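Local coordinates for glutathione S-transferase 2 (PDB 1TU7) that catalyses the conjugation of glutathione to electrophilic compounds and appears to be central to detoxification in the parasitic nematode Onchocerca volvulus, at the interface of chains A and B. Numbering follows the deposited sequence. Chains: chain A/B, Glutathione S-transferase 2.

Contact 1: the interface of chains A and B. Residues chain A 58, 60, 65, 69, 72; chain B 81, 84-85.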
# COMPACT_ATOMS: atom_id res chain seq x y z
N GLN A 58 2.27 -1.48 21.82
CA GLN A 58 1.66 -1.00 20.59
C GLN A 58 1.37 -2.18 19.68
O GLN A 58 2.26 -2.96 19.40
CB GLN A 58 2.62 -0.06 19.88
CG GLN A 58 2.01 0.80 18.83
CD GLN A 58 3.00 1.80 18.24
OE1 GLN A 58 4.19 1.80 18.58
NE2 GLN A 58 2.50 2.65 17.35
N ILE A 60 0.33 -3.08 15.99
CA ILE A 60 0.35 -2.48 14.66
C ILE A 60 0.07 -3.55 13.61
O ILE A 60 0.85 -4.49 13.44
CB ILE A 60 1.72 -1.85 14.39
CG1 ILE A 60 2.14 -0.95 15.54
CG2 ILE A 60 1.65 -1.08 13.08
CD1 ILE A 60 3.60 -0.58 15.49
N ALA A 65 2.58 -0.31 7.10
CA ALA A 65 2.67 0.54 8.29
C ALA A 65 3.68 -0.02 9.29
O ALA A 65 4.41 0.72 9.92
CB ALA A 65 1.32 0.70 8.96
N HIS A 69 7.05 1.98 10.37
CA HIS A 69 7.29 2.23 11.78
C HIS A 69 8.66 1.74 12.20
O HIS A 69 9.41 2.43 12.85
CB HIS A 69 6.20 1.58 12.62
CG HIS A 69 6.55 1.43 14.05
ND1 HIS A 69 6.45 2.47 14.95
CD2 HIS A 69 7.00 0.36 14.76
CE1 HIS A 69 6.80 2.05 16.15
NE2 HIS A 69 7.13 0.77 16.07
N ARG A 72 11.37 4.06 10.74
CA ARG A 72 11.60 5.31 11.49
C ARG A 72 12.38 5.03 12.78
O ARG A 72 13.33 5.73 13.10
CB ARG A 72 10.29 6.01 11.80
CG ARG A 72 9.67 6.69 10.61
CD ARG A 72 8.41 7.50 10.95
NE ARG A 72 7.33 6.65 11.47
CZ ARG A 72 6.39 6.11 10.74
NH1 ARG A 72 6.37 6.30 9.43
NH2 ARG A 72 5.44 5.35 11.29
N GLU B 81 5.19 9.34 16.97
CA GLU B 81 5.33 8.07 16.30
C GLU B 81 4.06 7.24 16.33
O GLU B 81 3.71 6.59 15.34
CB GLU B 81 6.52 7.29 16.89
CG GLU B 81 6.72 5.91 16.29
CD GLU B 81 7.04 5.95 14.79
OE1 GLU B 81 6.59 5.03 14.10
OE2 GLU B 81 7.73 6.89 14.30
N THR B 84 1.56 8.76 13.81
CA THR B 84 2.00 8.57 12.45
C THR B 84 1.78 7.13 12.02
O THR B 84 1.32 6.85 10.92
CB THR B 84 3.46 8.96 12.33
OG1 THR B 84 3.60 10.35 12.67
CG2 THR B 84 3.99 8.79 10.93
N THR B 85 2.08 6.20 12.93
CA THR B 85 1.87 4.80 12.66
C THR B 85 0.38 4.50 12.52
O THR B 85 -0.04 3.78 11.61
CB THR B 85 2.48 3.94 13.78
OG1 THR B 85 3.91 4.13 13.84
CG2 THR B 85 2.25 2.46 13.48
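A polar, salt-bridged patch of the homodimer interface is formed where A:His69 and A:Arg72 close on B:Glu81, tying the two glutathione transferase subunits together. A:Arg72 presents its NE side: NE donates to the carboxylate oxygen OE2 of B:Glu81 at 2.9 Å, the salt bridge of the patch, while NH2 donates to OE1 of the same glutamate at 3.0 Å. This side-on grip keeps both oxygens near the guanidinium plane, although the two flat groups are twisted by 28°. A bend in the arginine chain (chi3 -62°) swings NE round to face the acid. OE1 of B:Glu81 is shared: ND1 of A:His69 also donates to it, at 2.7 Å, approaching on the anti side and from the opposite face of the carboxylate plane to NH2. With a donor on either face, rotation of the carboxylate should be restrained, and the cationic neighbour would favour its charged form.

B:Thr84 lays its methyl CG2 over the centre of one guanidinium face, 3.6 Å from CZ of A:Arg72. B:Thr85 instead stands at the guanidinium edge, where its hydroxyl OG1 receives a weak bond from NH2. OG1 of B:Thr85 also donates to the main-chain O of B:Glu81 at 2.9 Å, within its own helix. CG2 of B:Thr85 meets CG2 of A:Ile60 at 3.6 Å, the two side chains crossing at about a right angle. CD1 of A:Ile60 also covers the rim of the A:His69 ring, bracing it from within chain A.

In the fold, strand 58-61 and helix 63-73 of the thioredoxin-like N-terminal domain of chain A face the first turn of helix 81-107, in the helical C-terminal domain of chain B.

Contact 2: the interface of chains A and B. Residues chain A 81-82, 84-85; chain B 58, 60, 69, 72.
A:Glu81 and B:Arg72 meet with their carboxylate and guanidinium planes 31° apart, near enough to parallel for a two-nitrogen grip yet visibly twisted. NE of B:Arg72 reaches OE2 of A:Glu81 at 2.8 Å, forming the salt bridge, and NH1 donates to OE1 of that glutamate at 3.0 Å. The two ends of the twist differ: OE2 is met through its syn lone pair, whereas at OE1 NH1 lies 34° out of the carboxylate plane. The glutamate gets there by leaving its backbone with CG anti to N and then folding at chi2 (60°), which turns the carboxylate towards the arginine.

The guanidinium is touched on one face and at its edge, which should limit its rotation. The methyl CG2 of A:Thr84 sits above the centre of one face, 3.5 Å from CZ of B:Arg72, and OG1 of A:Thr85 lies at the edge, in plane, accepting a weak bond from NH1. OG1 of A:Thr85 also donates to the main-chain O of A:Glu81 at 3.0 Å, so one threonine links the arginine to the helix backbone. The A:Thr85 side chain crosses B:Ile60 at about a right angle, its CG2 3.7 Å from CG2 of that isoleucine.

B:His69 is modelled with carbon CD2 turned towards OE1 of A:Glu81, too close for a carbon, so its ring orientation here is doubtful. The extended B:Gln58 lays its amide against the side chain of A:Met82, with CD 3.4 Å from the methionine CG. Two waters lie beside NE2 of B:Gln58, one of them 2.9 Å from O of A:Met82 and the other 2.9 Å from OG1 of A:Thr85, but their very short separations from the amide leave that bridge uncertain.

The site fastens the N-terminal domain of chain B to the C-terminal domain of chain A, helping to hold the homodimer together.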
# COMPACT_ATOMS: atom_id res chain seq x y z
N GLU A 81 13.64 14.07 3.01
CA GLU A 81 12.27 13.86 2.48
C GLU A 81 12.27 13.14 1.15
O GLU A 81 11.42 12.27 0.88
CB GLU A 81 11.55 15.22 2.25
CG GLU A 81 10.15 15.08 1.57
CD GLU A 81 9.23 14.23 2.39
OE1 GLU A 81 8.34 13.64 1.80
OE2 GLU A 81 9.38 14.12 3.64
N MET A 82 13.16 13.53 0.26
CA MET A 82 13.19 12.94 -1.05
C MET A 82 13.54 11.47 -0.98
O MET A 82 12.94 10.65 -1.68
CB MET A 82 14.13 13.72 -1.96
CG MET A 82 13.33 14.82 -2.66
SD MET A 82 14.28 16.24 -3.16
CE MET A 82 15.59 15.44 -3.99
N THR A 84 13.00 9.48 1.66
CA THR A 84 11.85 8.85 2.30
C THR A 84 10.74 8.56 1.27
O THR A 84 10.12 7.50 1.27
CB THR A 84 11.35 9.73 3.43
OG1 THR A 84 12.41 9.94 4.36
CG2 THR A 84 10.19 9.07 4.21
N THR A 85 10.47 9.54 0.42
CA THR A 85 9.48 9.40 -0.61
C THR A 85 9.90 8.34 -1.63
O THR A 85 9.10 7.51 -2.06
CB THR A 85 9.29 10.73 -1.32
OG1 THR A 85 8.79 11.69 -0.38
CG2 THR A 85 8.27 10.65 -2.42
N GLN B 58 10.61 16.88 -8.86
CA GLN B 58 10.48 15.51 -8.38
C GLN B 58 9.28 14.89 -9.06
O GLN B 58 8.24 15.53 -9.14
CB GLN B 58 10.26 15.53 -6.88
CG GLN B 58 10.75 14.35 -6.13
CD GLN B 58 10.56 14.52 -4.62
OE1 GLN B 58 10.28 15.63 -4.14
NE2 GLN B 58 10.69 13.42 -3.89
N ILE B 60 6.85 11.79 -8.74
CA ILE B 60 6.50 10.82 -7.69
C ILE B 60 5.27 10.05 -8.14
O ILE B 60 4.15 10.60 -8.16
CB ILE B 60 6.19 11.51 -6.35
CG1 ILE B 60 7.34 12.45 -5.92
CG2 ILE B 60 5.95 10.46 -5.26
CD1 ILE B 60 6.97 13.46 -4.84
N HIS B 69 3.89 11.56 1.21
CA HIS B 69 4.81 12.67 0.99
C HIS B 69 4.14 14.01 1.26
O HIS B 69 4.70 14.86 1.96
CB HIS B 69 5.32 12.61 -0.45
CG HIS B 69 5.99 13.85 -0.91
ND1 HIS B 69 5.47 14.73 -1.84
CD2 HIS B 69 7.15 14.40 -0.49
CE1 HIS B 69 6.32 15.74 -2.00
NE2 HIS B 69 7.34 15.56 -1.20
N ARG B 72 3.71 14.58 5.00
CA ARG B 72 4.91 15.05 5.70
C ARG B 72 5.18 16.52 5.42
O ARG B 72 5.41 17.33 6.32
CB ARG B 72 6.13 14.21 5.31
CG ARG B 72 6.15 12.84 5.88
CD ARG B 72 7.44 12.12 5.60
NE ARG B 72 7.67 11.92 4.17
CZ ARG B 72 7.25 10.84 3.50
NH1 ARG B 72 7.53 10.74 2.22
NH2 ARG B 72 6.56 9.88 4.10
O HOH W 1 11.67 11.24 -4.16
O HOH W 2 9.89 14.01 -1.68

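Contact 1 and contact 2 are two-fold related patches of one larger dimer interface, the centres of their C-alpha atoms about 18 Å apart. Each joins strand 58-61 and helix 63-73 of one subunit to the start of helix 81-107 of the other, so every chain gives its N-terminal domain to one contact and its C-terminal domain to the other. The patches agree in the arginine–glutamate pair and differ in the modelled histidine ring and in the glutamine, buried more deeply in contact 2. Because helix 63-73 follows glutathione-binding A:Gln62 and starts at A:Ser63, likewise in chain B, the contacts may also steady both active sites.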